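Local coordinates for protein tryptophan synthase alpha chain (Chlamydia trachomatis, PDB 6V82) that belongs to a family that cleaves indoleglycerol phosphate to indole and glyceraldehyde 3-phosphate, but is itself catalytically impaired and acts as an allosteric regulator of the beta chain, at residues Asp41-Phe47 against Val90-Ser96; Lys12-Tyr17 against Asp222-Lys227; Met161-Gln165 against Glu196-Leu200; Asp147-Ser153 against Arg169-Ile175; Tyr27-Ala31 against Ser238-Leu243. All blocks are in the same frame, centred on the assembly; numbering follows the deposited sequence.

Contact 1: Asp41-Phe47 against Val90-Ser96; sequences DILELGF and VPLILYS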
# COMPACT_ATOMS: atom_id res chain seq x y z
N ASP A 41 -45.79 25.77 27.90
CA ASP A 41 -46.42 25.15 29.07
C ASP A 41 -45.51 24.18 29.80
O ASP A 41 -45.70 23.95 31.00
CB ASP A 41 -47.70 24.42 28.66
CG ASP A 41 -48.69 25.31 27.93
OD1 ASP A 41 -48.92 25.09 26.72
OD2 ASP A 41 -49.25 26.24 28.57
N ILE A 42 -44.55 23.60 29.11
CA ILE A 42 -43.65 22.61 29.68
C ILE A 42 -42.27 22.88 29.12
O ILE A 42 -42.11 22.95 27.90
CB ILE A 42 -44.10 21.18 29.34
CG1 ILE A 42 -45.46 20.87 29.97
CG2 ILE A 42 -43.03 20.18 29.76
CD1 ILE A 42 -46.05 19.55 29.53
N LEU A 43 -41.29 23.03 29.99
CA LEU A 43 -39.91 23.17 29.54
C LEU A 43 -39.25 21.81 29.45
O LEU A 43 -39.34 21.01 30.39
CB LEU A 43 -39.12 24.07 30.49
CG LEU A 43 -39.44 25.54 30.28
CD1 LEU A 43 -38.59 26.40 31.18
CD2 LEU A 43 -39.27 25.91 28.81
N GLU A 44 -38.61 21.53 28.32
CA GLU A 44 -37.79 20.34 28.17
C GLU A 44 -36.35 20.81 28.18
O GLU A 44 -35.89 21.43 27.21
CB GLU A 44 -38.11 19.55 26.91
CG GLU A 44 -37.32 18.24 26.84
CD GLU A 44 -38.03 17.15 26.03
OE1 GLU A 44 -37.50 16.75 24.96
OE2 GLU A 44 -39.12 16.71 26.47
N LEU A 45 -35.66 20.52 29.27
CA LEU A 45 -34.32 21.04 29.53
C LEU A 45 -33.30 19.95 29.18
O LEU A 45 -33.29 18.87 29.79
CB LEU A 45 -34.23 21.49 30.98
CG LEU A 45 -33.03 22.34 31.37
CD1 LEU A 45 -33.01 23.64 30.56
CD2 LEU A 45 -33.09 22.62 32.86
N GLY A 46 -32.45 20.23 28.19
CA GLY A 46 -31.49 19.24 27.75
C GLY A 46 -30.23 19.22 28.59
O GLY A 46 -29.57 20.26 28.75
N PHE A 47 -29.93 18.07 29.18
CA PHE A 47 -28.61 17.79 29.74
C PHE A 47 -27.67 17.54 28.55
O PHE A 47 -27.82 16.52 27.86
CB PHE A 47 -28.67 16.59 30.70
CG PHE A 47 -27.51 16.50 31.67
CD1 PHE A 47 -27.70 15.94 32.94
CD2 PHE A 47 -26.23 16.93 31.33
CE1 PHE A 47 -26.64 15.82 33.86
CE2 PHE A 47 -25.17 16.82 32.25
CZ PHE A 47 -25.38 16.27 33.51
N VAL A 90 -44.81 25.68 36.10
CA VAL A 90 -44.43 25.09 34.82
C VAL A 90 -43.66 23.79 35.03
O VAL A 90 -42.60 23.80 35.68
CB VAL A 90 -43.60 26.08 34.00
CG1 VAL A 90 -43.06 25.40 32.78
CG2 VAL A 90 -44.47 27.27 33.60
N PRO A 91 -44.14 22.67 34.50
CA PRO A 91 -43.39 21.42 34.59
C PRO A 91 -42.04 21.50 33.87
O PRO A 91 -41.93 22.14 32.82
CB PRO A 91 -44.31 20.40 33.91
CG PRO A 91 -45.67 21.00 34.05
CD PRO A 91 -45.50 22.48 33.97
N LEU A 92 -41.03 20.85 34.45
CA LEU A 92 -39.69 20.75 33.86
C LEU A 92 -39.36 19.29 33.58
O LEU A 92 -39.35 18.47 34.50
CB LEU A 92 -38.63 21.35 34.78
CG LEU A 92 -38.79 22.83 35.11
CD1 LEU A 92 -37.75 23.28 36.12
CD2 LEU A 92 -38.69 23.65 33.85
N ILE A 93 -39.10 18.98 32.31
CA ILE A 93 -38.62 17.67 31.88
C ILE A 93 -37.12 17.76 31.70
O ILE A 93 -36.62 18.59 30.92
CB ILE A 93 -39.28 17.24 30.55
CG1 ILE A 93 -40.80 17.34 30.60
CG2 ILE A 93 -38.85 15.83 30.20
CD1 ILE A 93 -41.39 16.69 31.83
N LEU A 94 -36.37 16.92 32.41
CA LEU A 94 -34.96 16.77 32.08
C LEU A 94 -34.83 15.78 30.94
O LEU A 94 -35.22 14.61 31.07
CB LEU A 94 -34.14 16.31 33.28
CG LEU A 94 -32.65 16.39 32.95
CD1 LEU A 94 -32.26 17.84 32.79
CD2 LEU A 94 -31.80 15.73 34.04
N TYR A 95 -34.31 16.25 29.81
CA TYR A 95 -34.01 15.40 28.67
C TYR A 95 -32.52 15.11 28.67
O TYR A 95 -31.71 16.04 28.75
CB TYR A 95 -34.42 16.09 27.37
CG TYR A 95 -33.92 15.42 26.14
CD1 TYR A 95 -34.60 14.34 25.59
CD2 TYR A 95 -32.77 15.87 25.50
CE1 TYR A 95 -34.15 13.71 24.44
CE2 TYR A 95 -32.30 15.26 24.34
CZ TYR A 95 -33.00 14.18 23.82
OH TYR A 95 -32.52 13.57 22.68
N SER A 96 -32.16 13.83 28.58
CA SER A 96 -30.76 13.46 28.77
C SER A 96 -30.43 12.14 28.10
O SER A 96 -31.29 11.28 27.88
CB SER A 96 -30.41 13.38 30.26
OG SER A 96 -29.12 12.87 30.45
O HOH W 1 -27.29 13.82 28.71
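Strands 42-46 and 92-96 are parallel neighbours in the central barrel of a TIM-barrel chain. Five backbone hydrogen bonds join them. Leu43 N gives to Pro91 O (3.0 Å) and Leu45 N to Ile93 O (2.7 Å). Ile93 N gives to Leu43 O and Tyr95 N to Leu45 O, both at 2.8 Å. Phe47 N to Tyr95 O (2.7 Å) completes the set. The leucines point out of the barrel; Leu43 packs on helix 25-37, Leu45 and Leu92 on helix 73-84. Bridged partners share a rotamer: chi1 m, chi2 t for Leu43 and Leu92, and chi1 t, chi2 p for Leu45 and Leu94. Leu92 CD2 reaches Leu43 CB at 3.4 Å.

Glu44, Ile93 and Tyr95 point to the inner face. Glu44, a predicted proton acceptor, has chi1 and chi2 near t. This extended form passes Tyr95, with Glu44 CG 3.6 Å from Tyr95 CB. Its carboxylate is hydrogen-bonded to the Tyr173 hydroxyl and forms a salt bridge with Arg205. Tyr95, with chi1 t, brings its hydroxyl to Asp55, the other predicted proton acceptor. Ile93 has both chi angles m, and its CG1 lies 3.7 Å from Ile42 CG2. The Phe47 ring swings away from strand 92-96 and packs on Gln290 of the beta chain. Beyond the last backbone bond, a water donates to Phe47 O at 2.9 Å and to Ser96 OG at 2.7 Å.

Contact 2: Lys12-Tyr17 against Asp222-Lys227; sequences KLCIGY and DGFIVK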
# COMPACT_ATOMS: atom_id res chain seq x y z
N LYS A 12 -53.93 20.62 24.90
CA LYS A 12 -53.11 21.15 23.81
C LYS A 12 -52.01 22.06 24.34
O LYS A 12 -52.05 23.29 24.23
CB LYS A 12 -53.99 21.86 22.77
CG LYS A 12 -55.29 21.12 22.43
CD LYS A 12 -56.03 21.77 21.26
CE LYS A 12 -56.00 23.30 21.32
NZ LYS A 12 -56.66 23.86 22.54
N LEU A 13 -50.99 21.42 24.90
CA LEU A 13 -49.86 22.08 25.53
C LEU A 13 -48.70 22.23 24.55
O LEU A 13 -48.56 21.47 23.59
CB LEU A 13 -49.40 21.28 26.75
CG LEU A 13 -50.49 20.94 27.77
CD1 LEU A 13 -49.85 20.27 28.98
CD2 LEU A 13 -51.26 22.19 28.19
N CYS A 14 -47.86 23.23 24.80
CA CYS A 14 -46.66 23.43 24.01
C CYS A 14 -45.45 23.11 24.86
O CYS A 14 -45.26 23.73 25.92
CB CYS A 14 -46.56 24.87 23.49
SG CYS A 14 -44.88 25.23 22.89
N ILE A 15 -44.63 22.17 24.41
CA ILE A 15 -43.35 21.84 25.05
C ILE A 15 -42.24 22.57 24.31
O ILE A 15 -42.17 22.52 23.07
CB ILE A 15 -43.10 20.32 25.06
CG1 ILE A 15 -44.29 19.57 25.67
CG2 ILE A 15 -41.80 20.01 25.79
CD1 ILE A 15 -44.22 18.06 25.50
N GLY A 16 -41.38 23.25 25.06
CA GLY A 16 -40.26 23.96 24.48
C GLY A 16 -38.93 23.42 24.94
O GLY A 16 -38.71 23.24 26.15
N TYR A 17 -38.03 23.13 24.00
CA TYR A 17 -36.72 22.58 24.31
C TYR A 17 -35.69 23.69 24.44
O TYR A 17 -35.65 24.62 23.63
CB TYR A 17 -36.24 21.61 23.23
CG TYR A 17 -34.84 21.13 23.51
CD1 TYR A 17 -34.62 20.08 24.40
CD2 TYR A 17 -33.74 21.73 22.91
CE1 TYR A 17 -33.34 19.65 24.67
CE2 TYR A 17 -32.46 21.30 23.17
CZ TYR A 17 -32.26 20.26 24.05
OH TYR A 17 -30.98 19.83 24.33
N ASP A 222 -51.99 15.39 22.39
CA ASP A 222 -52.27 16.21 23.55
C ASP A 222 -51.31 17.39 23.69
O ASP A 222 -51.54 18.26 24.53
CB ASP A 222 -52.23 15.35 24.82
CG ASP A 222 -53.32 14.30 24.82
OD1 ASP A 222 -54.51 14.69 24.73
OD2 ASP A 222 -53.00 13.09 24.87
N GLY A 223 -50.26 17.44 22.88
CA GLY A 223 -49.39 18.59 22.84
C GLY A 223 -48.45 18.46 21.67
O GLY A 223 -48.42 17.44 20.98
N PHE A 224 -47.69 19.52 21.44
CA PHE A 224 -46.63 19.50 20.44
C PHE A 224 -45.34 20.01 21.07
O PHE A 224 -45.37 20.76 22.06
CB PHE A 224 -46.99 20.33 19.20
CG PHE A 224 -47.11 21.80 19.47
CD1 PHE A 224 -48.28 22.33 19.98
CD2 PHE A 224 -46.05 22.66 19.21
CE1 PHE A 224 -48.40 23.69 20.23
CE2 PHE A 224 -46.16 24.01 19.45
CZ PHE A 224 -47.33 24.53 19.97
N ILE A 225 -44.21 19.61 20.51
CA ILE A 225 -42.91 20.01 21.02
C ILE A 225 -42.21 20.86 19.96
O ILE A 225 -42.19 20.50 18.78
CB ILE A 225 -42.06 18.80 21.45
CG1 ILE A 225 -40.66 19.25 21.87
CG2 ILE A 225 -41.98 17.76 20.35
CD1 ILE A 225 -39.85 18.14 22.53
N VAL A 226 -41.66 21.99 20.39
CA VAL A 226 -40.78 22.82 19.59
C VAL A 226 -39.36 22.45 20.01
O VAL A 226 -38.85 22.94 21.02
CB VAL A 226 -41.05 24.31 19.81
CG1 VAL A 226 -40.10 25.15 18.99
CG2 VAL A 226 -42.51 24.64 19.52
N LYS A 227 -38.72 21.57 19.25
CA LYS A 227 -37.40 21.04 19.62
C LYS A 227 -36.26 21.92 19.12
O LYS A 227 -35.35 22.25 19.89
CB LYS A 227 -37.24 19.62 19.07
CG LYS A 227 -35.88 18.99 19.37
CD LYS A 227 -35.66 18.88 20.88
CE LYS A 227 -34.27 18.32 21.21
NZ LYS A 227 -34.11 16.85 20.92
O HOH W 2 -35.37 24.71 20.65
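The shortest direct hydrogen bonds between the segments are Ile15 N to Phe224 O and Val226 N to Ile15 O, both 2.8 Å. Phe224 N to Leu13 O (3.0 Å), Tyr17 N to Val226 O (3.1 Å) and Leu13 N to Asp222 O (3.2 Å) extend the parallel pairing along both segments. One water donates to Tyr17 O (3.0 Å) and Lys227 O (2.6 Å), just past the Tyr17 N to Val226 O bond. Lys227 lays its side chain over the Tyr17 ring. Its CE is 3.6 Å from the Tyr17 ring centroid, a CH-pi contact, and its NZ is 4.8 Å from that centroid, a cation-pi contact. The charge also makes a salt bridge to Asp55, a predicted proton acceptor.

Gly223 lies close to strand 13-19. A CB there would be only 2.8 Å from Leu13 O, so a side chain would clash. On the outer face, Phe224 turns its ring over Cys14, with Cys14 CB 3.6 Å from Phe224 CZ. The sulfur, Cys14 SG, lies obliquely 4.5 Å from the Phe224 ring centroid. Helix 211-218 packs on this phenylalanine. On the inner face, Ile15 CB and Ile225 CB are 4.1 Å apart, and both side chains touch Glu44. The first strand of the sheet thus lies beside the last, the neighbouring of strands 1 and 8 that is characteristic of a TIM barrel.

Contact 3: Met161-Gln165 against Glu196-Leu200; sequences MSLIQ and EHFDL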
# COMPACT_ATOMS: atom_id res chain seq x y z
N MET A 161 -45.03 -2.66 25.61
CA MET A 161 -46.32 -2.13 26.05
C MET A 161 -46.60 -2.43 27.51
O MET A 161 -47.02 -1.55 28.26
CB MET A 161 -47.42 -2.71 25.17
CG MET A 161 -47.42 -2.19 23.76
SD MET A 161 -47.56 -0.40 23.75
CE MET A 161 -48.85 -0.16 22.52
N SER A 162 -46.36 -3.67 27.92
CA SER A 162 -46.47 -4.04 29.32
C SER A 162 -45.46 -3.28 30.17
O SER A 162 -45.83 -2.53 31.08
CB SER A 162 -46.25 -5.54 29.49
OG SER A 162 -47.08 -6.26 28.61
N LEU A 163 -44.17 -3.46 29.88
CA LEU A 163 -43.16 -2.83 30.72
C LEU A 163 -43.11 -1.32 30.52
O LEU A 163 -42.80 -0.59 31.47
CB LEU A 163 -41.79 -3.45 30.49
CG LEU A 163 -41.41 -4.51 31.52
CD1 LEU A 163 -39.92 -4.66 31.57
CD2 LEU A 163 -41.95 -4.18 32.91
N ILE A 164 -43.41 -0.83 29.31
CA ILE A 164 -43.51 0.61 29.13
C ILE A 164 -44.61 1.17 30.02
O ILE A 164 -44.44 2.21 30.67
CB ILE A 164 -43.74 0.98 27.66
CG1 ILE A 164 -42.56 0.53 26.81
CG2 ILE A 164 -43.92 2.48 27.51
CD1 ILE A 164 -42.55 1.10 25.41
N GLN A 165 -45.75 0.48 30.09
CA GLN A 165 -46.83 0.89 30.99
C GLN A 165 -46.41 0.81 32.45
O GLN A 165 -46.88 1.59 33.28
CB GLN A 165 -48.06 0.03 30.74
CG GLN A 165 -49.27 0.40 31.55
CD GLN A 165 -50.47 -0.40 31.12
OE1 GLN A 165 -50.47 -1.01 30.05
NE2 GLN A 165 -51.50 -0.40 31.95
N GLU A 196 -55.88 5.32 25.11
CA GLU A 196 -56.76 4.50 25.94
C GLU A 196 -56.02 3.31 26.55
O GLU A 196 -56.35 2.89 27.66
CB GLU A 196 -57.98 4.03 25.14
CG GLU A 196 -59.12 5.06 25.09
CD GLU A 196 -60.45 4.48 24.61
OE1 GLU A 196 -61.00 4.99 23.61
OE2 GLU A 196 -60.95 3.52 25.24
N HIS A 197 -55.01 2.77 25.85
CA HIS A 197 -54.23 1.67 26.42
C HIS A 197 -53.47 2.12 27.67
O HIS A 197 -53.44 1.40 28.68
CB HIS A 197 -53.27 1.13 25.36
CG HIS A 197 -52.52 -0.11 25.77
ND1 HIS A 197 -52.19 -0.40 27.07
CD2 HIS A 197 -52.03 -1.14 25.03
CE1 HIS A 197 -51.53 -1.54 27.12
NE2 HIS A 197 -51.42 -2.01 25.89
N PHE A 198 -52.86 3.30 27.64
CA PHE A 198 -52.02 3.75 28.74
C PHE A 198 -52.72 4.67 29.73
O PHE A 198 -52.23 4.82 30.85
CB PHE A 198 -50.77 4.47 28.21
CG PHE A 198 -49.79 3.56 27.57
CD1 PHE A 198 -48.88 2.85 28.34
CD2 PHE A 198 -49.78 3.38 26.20
CE1 PHE A 198 -47.97 1.99 27.75
CE2 PHE A 198 -48.88 2.53 25.60
CZ PHE A 198 -47.97 1.82 26.38
N ASP A 199 -53.85 5.27 29.35
CA ASP A 199 -54.50 6.31 30.16
C ASP A 199 -53.49 7.34 30.66
O ASP A 199 -53.34 7.58 31.86
CB ASP A 199 -55.30 5.69 31.31
CG ASP A 199 -56.32 6.66 31.89
OD1 ASP A 199 -57.21 7.12 31.14
OD2 ASP A 199 -56.22 6.96 33.10
N LEU A 200 -52.75 7.90 29.72
CA LEU A 200 -51.81 9.00 29.90
C LEU A 200 -51.93 9.86 28.66
O LEU A 200 -52.32 9.37 27.59
CB LEU A 200 -50.36 8.51 30.06
CG LEU A 200 -49.88 7.78 31.32
CD1 LEU A 200 -48.44 7.29 31.13
CD2 LEU A 200 -49.98 8.67 32.56
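Phe198 has the most surface buried in this contact, 94 Å². It stands at the end of helix 187-198, and its ring is inserted against one side of helix 158-167. Three residues of that helix meet it. Met161 SD lies 3.5 Å from Phe198 CZ, at the ring edge. This is a Met-aromatic contact, with Met161 SD 4.7 Å from the Phe198 ring centroid. Gln165 CB and Gln165 N are each 3.6 Å from Phe198 CE1. Ile164 CG2 is 4.1 Å from the same CE1 atom of Phe198. Strand 147-153 lies beneath, where Ile152 touches both Phe198 and Ile164.

Met161 buries 61 Å² and also serves the second aromatic residue. Its SD is 5.0 Å from the His197 ring centroid, in an oblique position. Gln165 buries 60 Å². Its amide oxygen OE1 approaches His197 CE1 at 3.2 Å, at the edge of the imidazole. The same OE1 is 3.5 Å from His197 ND1, but the angle is too poor for a hydrogen bond.

These are two outer helices of the barrel, away from the predicted active-site residues. No hydrogen bond or salt bridge crosses between the segments. They are held by dispersion and sulfur-aromatic contacts, with the more polar Gln165 and His197 at the exposed border.

Contact 4: Asp147-Ser153 against Arg169-Ile175; sequences DPILLIS and RGFLYYI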
# COMPACT_ATOMS: atom_id res chain seq x y z
N ASP A 147 -41.10 11.54 37.26
CA ASP A 147 -41.87 10.84 36.25
C ASP A 147 -40.95 10.39 35.12
O ASP A 147 -40.36 11.25 34.45
CB ASP A 147 -42.97 11.72 35.68
CG ASP A 147 -44.10 11.93 36.65
OD1 ASP A 147 -44.17 11.17 37.64
OD2 ASP A 147 -44.91 12.86 36.43
N PRO A 148 -40.81 9.09 34.87
CA PRO A 148 -40.07 8.64 33.68
C PRO A 148 -40.90 8.88 32.42
O PRO A 148 -42.02 8.38 32.29
CB PRO A 148 -39.85 7.14 33.93
CG PRO A 148 -40.29 6.90 35.36
CD PRO A 148 -41.28 7.96 35.68
N ILE A 149 -40.34 9.66 31.49
CA ILE A 149 -41.03 10.06 30.26
C ILE A 149 -40.51 9.16 29.15
O ILE A 149 -39.37 9.30 28.70
CB ILE A 149 -40.79 11.53 29.93
CG1 ILE A 149 -41.05 12.41 31.15
CG2 ILE A 149 -41.71 11.97 28.83
CD1 ILE A 149 -42.48 12.35 31.64
N LEU A 150 -41.35 8.24 28.69
CA LEU A 150 -40.92 7.21 27.75
C LEU A 150 -41.43 7.52 26.35
O LEU A 150 -42.30 8.37 26.17
CB LEU A 150 -41.41 5.83 28.22
CG LEU A 150 -40.50 5.06 29.18
CD1 LEU A 150 -40.02 5.91 30.34
CD2 LEU A 150 -41.23 3.83 29.70
N LEU A 151 -40.85 6.84 25.36
CA LEU A 151 -41.17 7.04 23.95
C LEU A 151 -41.64 5.73 23.32
O LEU A 151 -40.98 4.70 23.48
CB LEU A 151 -39.96 7.57 23.17
CG LEU A 151 -39.51 9.03 23.33
CD1 LEU A 151 -38.61 9.23 24.53
CD2 LEU A 151 -38.80 9.47 22.06
N ILE A 152 -42.76 5.77 22.61
CA ILE A 152 -43.28 4.57 21.96
C ILE A 152 -43.48 4.86 20.48
O ILE A 152 -43.66 6.00 20.05
CB ILE A 152 -44.59 4.06 22.58
CG1 ILE A 152 -45.70 5.09 22.44
CG2 ILE A 152 -44.39 3.71 24.04
CD1 ILE A 152 -46.81 4.87 23.43
N SER A 153 -43.44 3.79 19.70
CA SER A 153 -43.61 3.81 18.27
C SER A 153 -44.77 2.89 17.90
O SER A 153 -45.29 2.14 18.74
CB SER A 153 -42.31 3.37 17.57
OG SER A 153 -42.33 3.71 16.19
N ARG A 169 -44.94 7.52 33.41
CA ARG A 169 -45.72 8.44 34.22
C ARG A 169 -45.78 9.78 33.51
O ARG A 169 -44.97 10.08 32.63
CB ARG A 169 -45.11 8.65 35.63
CG ARG A 169 -44.90 7.40 36.46
CD ARG A 169 -46.21 6.80 36.91
NE ARG A 169 -46.00 5.75 37.90
CZ ARG A 169 -45.86 4.46 37.61
NH1 ARG A 169 -45.91 4.05 36.34
NH2 ARG A 169 -45.66 3.58 38.58
N GLY A 170 -46.74 10.61 33.90
CA GLY A 170 -46.87 11.93 33.32
C GLY A 170 -47.52 11.95 31.94
O GLY A 170 -48.71 12.25 31.81
N PHE A 171 -46.73 11.67 30.90
CA PHE A 171 -47.23 11.56 29.54
C PHE A 171 -46.24 10.72 28.75
O PHE A 171 -45.11 10.50 29.17
CB PHE A 171 -47.43 12.93 28.90
CG PHE A 171 -46.15 13.66 28.63
CD1 PHE A 171 -45.58 13.64 27.37
CD2 PHE A 171 -45.50 14.35 29.65
CE1 PHE A 171 -44.39 14.31 27.12
CE2 PHE A 171 -44.31 15.02 29.40
CZ PHE A 171 -43.75 14.99 28.13
N LEU A 172 -46.70 10.26 27.59
CA LEU A 172 -45.90 9.44 26.68
C LEU A 172 -45.63 10.21 25.41
O LEU A 172 -46.55 10.80 24.82
CB LEU A 172 -46.60 8.14 26.33
CG LEU A 172 -46.33 6.96 27.25
CD1 LEU A 172 -47.25 5.82 26.86
CD2 LEU A 172 -44.88 6.55 27.14
N TYR A 173 -44.38 10.20 24.98
CA TYR A 173 -44.06 10.66 23.64
C TYR A 173 -44.35 9.55 22.64
O TYR A 173 -44.15 8.36 22.92
CB TYR A 173 -42.60 11.06 23.54
CG TYR A 173 -42.29 12.45 24.04
CD1 TYR A 173 -42.91 13.56 23.51
CD2 TYR A 173 -41.31 12.64 25.01
CE1 TYR A 173 -42.60 14.82 23.94
CE2 TYR A 173 -40.99 13.91 25.44
CZ TYR A 173 -41.64 14.99 24.91
OH TYR A 173 -41.33 16.26 25.34
N TYR A 174 -44.83 9.95 21.47
CA TYR A 174 -45.19 9.03 20.40
C TYR A 174 -44.49 9.47 19.13
O TYR A 174 -44.54 10.65 18.77
CB TYR A 174 -46.70 9.00 20.21
CG TYR A 174 -47.16 7.90 19.32
CD1 TYR A 174 -47.27 8.10 17.95
CD2 TYR A 174 -47.46 6.65 19.84
CE1 TYR A 174 -47.68 7.09 17.12
CE2 TYR A 174 -47.88 5.62 19.01
CZ TYR A 174 -47.99 5.85 17.64
OH TYR A 174 -48.39 4.85 16.79
N ILE A 175 -43.84 8.53 18.45
CA ILE A 175 -43.16 8.82 17.18
C ILE A 175 -43.89 8.08 16.06
O ILE A 175 -43.58 6.92 15.79
CB ILE A 175 -41.69 8.39 17.20
CG1 ILE A 175 -41.08 8.59 18.58
CG2 ILE A 175 -40.91 9.16 16.16
CD1 ILE A 175 -39.70 8.00 18.70
O HOH W 3 -43.69 8.19 30.13
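Asp147 starts the first segment, with its OD1 3.4 Å from Arg169 CB. Pro148 O accepts a hydrogen bond from Arg169 N (3.2 Å). Next the strands part, and a water fills the gap. It is 2.7 Å from Pro148 O and 2.9 Å from Phe171 O, and accepts from Leu150 N at 2.7 Å. Ile149 sets its CG2 over the Phe171 ring, 4.0 Å from the ring centroid, a CH-pi contact. Direct backbone bonding resumes with Leu150 O, which accepts from Tyr173 N (3.0 Å). Leu151 CG packs on Tyr173 CB at 3.7 Å. That tyrosine's hydroxyl is hydrogen-bonded to Glu44, a predicted proton acceptor. Ile152 N gives to Tyr173 O and Ile152 O accepts from Ile175 N, both 3.0 Å. Its side chain lies on the outer face, with Ile152 CG1 3.5 Å from Tyr174 CD2. Ser153, near Glu15 of the beta chain, ends the segment. Strand 147-153, helix 158-167 and strand 172-175 form a beta-alpha-beta unit, the repeating element of the TIM barrel.

Contact 5: Tyr27-Ala31 against Ser238-Leu243; sequences YTIEA and SSVETL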
# COMPACT_ATOMS: atom_id res chain seq x y z
N TYR A 27 -27.77 32.80 31.15
CA TYR A 27 -28.51 32.87 29.90
C TYR A 27 -29.57 31.79 29.84
O TYR A 27 -30.71 32.05 29.41
CB TYR A 27 -27.56 32.76 28.71
CG TYR A 27 -28.31 32.87 27.42
CD1 TYR A 27 -28.62 34.11 26.88
CD2 TYR A 27 -28.78 31.73 26.77
CE1 TYR A 27 -29.34 34.22 25.72
CE2 TYR A 27 -29.50 31.83 25.62
CZ TYR A 27 -29.78 33.07 25.09
OH TYR A 27 -30.50 33.16 23.93
N THR A 28 -29.23 30.57 30.26
CA THR A 28 -30.21 29.49 30.21
C THR A 28 -31.43 29.85 31.04
O THR A 28 -32.57 29.58 30.64
CB THR A 28 -29.60 28.18 30.70
OG1 THR A 28 -28.43 27.86 29.94
CG2 THR A 28 -30.60 27.06 30.56
N ILE A 29 -31.21 30.47 32.20
CA ILE A 29 -32.31 30.87 33.06
C ILE A 29 -33.12 31.97 32.40
O ILE A 29 -34.36 31.94 32.42
CB ILE A 29 -31.79 31.31 34.44
CG1 ILE A 29 -31.13 30.14 35.16
CG2 ILE A 29 -32.92 31.90 35.26
CD1 ILE A 29 -30.32 30.56 36.36
N GLU A 30 -32.44 32.94 31.80
CA GLU A 30 -33.13 34.00 31.07
C GLU A 30 -33.96 33.44 29.92
O GLU A 30 -35.11 33.83 29.74
CB GLU A 30 -32.13 35.04 30.55
CG GLU A 30 -31.62 35.95 31.62
CD GLU A 30 -32.72 36.36 32.59
OE1 GLU A 30 -32.66 35.93 33.77
OE2 GLU A 30 -33.64 37.09 32.17
N ALA A 31 -33.38 32.51 29.14
CA ALA A 31 -34.13 31.97 28.00
C ALA A 31 -35.37 31.22 28.48
O ALA A 31 -36.46 31.38 27.91
CB ALA A 31 -33.23 31.06 27.16
N SER A 238 -29.48 36.28 20.05
CA SER A 238 -29.62 35.63 21.35
C SER A 238 -30.42 36.45 22.35
O SER A 238 -30.69 35.94 23.45
CB SER A 238 -28.24 35.31 21.92
OG SER A 238 -27.36 36.42 21.78
N SER A 239 -30.81 37.68 22.02
CA SER A 239 -31.61 38.49 22.94
C SER A 239 -32.92 37.77 23.22
O SER A 239 -33.68 37.46 22.29
CB SER A 239 -31.85 39.88 22.36
OG SER A 239 -32.87 39.85 21.38
N VAL A 240 -33.19 37.50 24.50
CA VAL A 240 -34.23 36.53 24.83
C VAL A 240 -35.64 37.04 24.52
O VAL A 240 -36.57 36.23 24.42
CB VAL A 240 -34.11 36.11 26.31
CG1 VAL A 240 -32.89 35.21 26.49
CG2 VAL A 240 -34.03 37.34 27.21
N GLU A 241 -35.80 38.35 24.34
CA GLU A 241 -37.08 38.88 23.88
C GLU A 241 -37.56 38.17 22.62
O GLU A 241 -38.75 37.88 22.47
CB GLU A 241 -36.96 40.39 23.63
CG GLU A 241 -36.80 41.23 24.89
CD GLU A 241 -35.46 41.02 25.59
OE1 GLU A 241 -34.58 40.32 25.03
OE2 GLU A 241 -35.29 41.55 26.71
N THR A 242 -36.63 37.87 21.70
CA THR A 242 -37.01 37.21 20.46
C THR A 242 -37.46 35.77 20.69
O THR A 242 -38.11 35.19 19.81
CB THR A 242 -35.86 37.23 19.44
OG1 THR A 242 -34.79 36.40 19.91
CG2 THR A 242 -35.34 38.64 19.25
N LEU A 243 -37.12 35.18 21.84
CA LEU A 243 -37.64 33.85 22.17
C LEU A 243 -39.09 33.92 22.62
O LEU A 243 -39.93 33.12 22.18
CB LEU A 243 -36.78 33.21 23.26
CG LEU A 243 -35.37 32.85 22.84
CD1 LEU A 243 -34.61 32.27 24.03
CD2 LEU A 243 -35.43 31.87 21.69
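This is a small packing contact between a helix and the turn that opens another helix, on the outside of the barrel, well away from the predicted catalytic residues. Helix 25-37 meets the turn that leads into the C-terminal helix 241-250. One hydrogen bond crosses: Tyr27 OH gives to Ser238 O at 2.8 Å. The long tyrosine side chain spans the gap to the turn, and its ring also meets Val240, with Tyr27 CE1 3.8 Å from Val240 CG1. Val240 points at helix 25-37. Its CG1 lies 3.8 Å from Ala31 CA and 4.1 Å from Glu30 CB. The small Ala31 lets Leu243 come close as well, with Ala31 CB 3.6 Å from Leu243 CD1. The turn is held within itself by Thr242 N and Thr242 OG1, which bond to Ser239 O at 3.0 and 2.8 Å. Around the contact, Tyr27 and Leu243 both touch Thr234 of helix 229-236. Leu243 continues onto Ala34 and Leu35, further along helix 25-37.

In the fold
Contacts 1, 2 and 4 lie in the same parallel sheet, the barrel wall, with centres about 11 to 13 Å apart. Strand 42-46 of contact 1 neighbours strand 13-19 of contact 2. Contacts 1 and 4 meet inside the barrel through Glu44 and Tyr173, where Ile15 and Ile225 of contact 2 also arrive. Contacts 3 and 5 are in the outer helical layer, with centres about 37 Å apart, on opposite sides of the chain's centre. Contact 3 backs directly onto contact 4, while contact 5 touches contact 1. Along the chain, contacts 2 and 5 bring the N-terminal part to the C-terminal part, and contacts 1, 3 and 4 form between them. Residues far apart in sequence thus gather round the predicted proton acceptor Glu44.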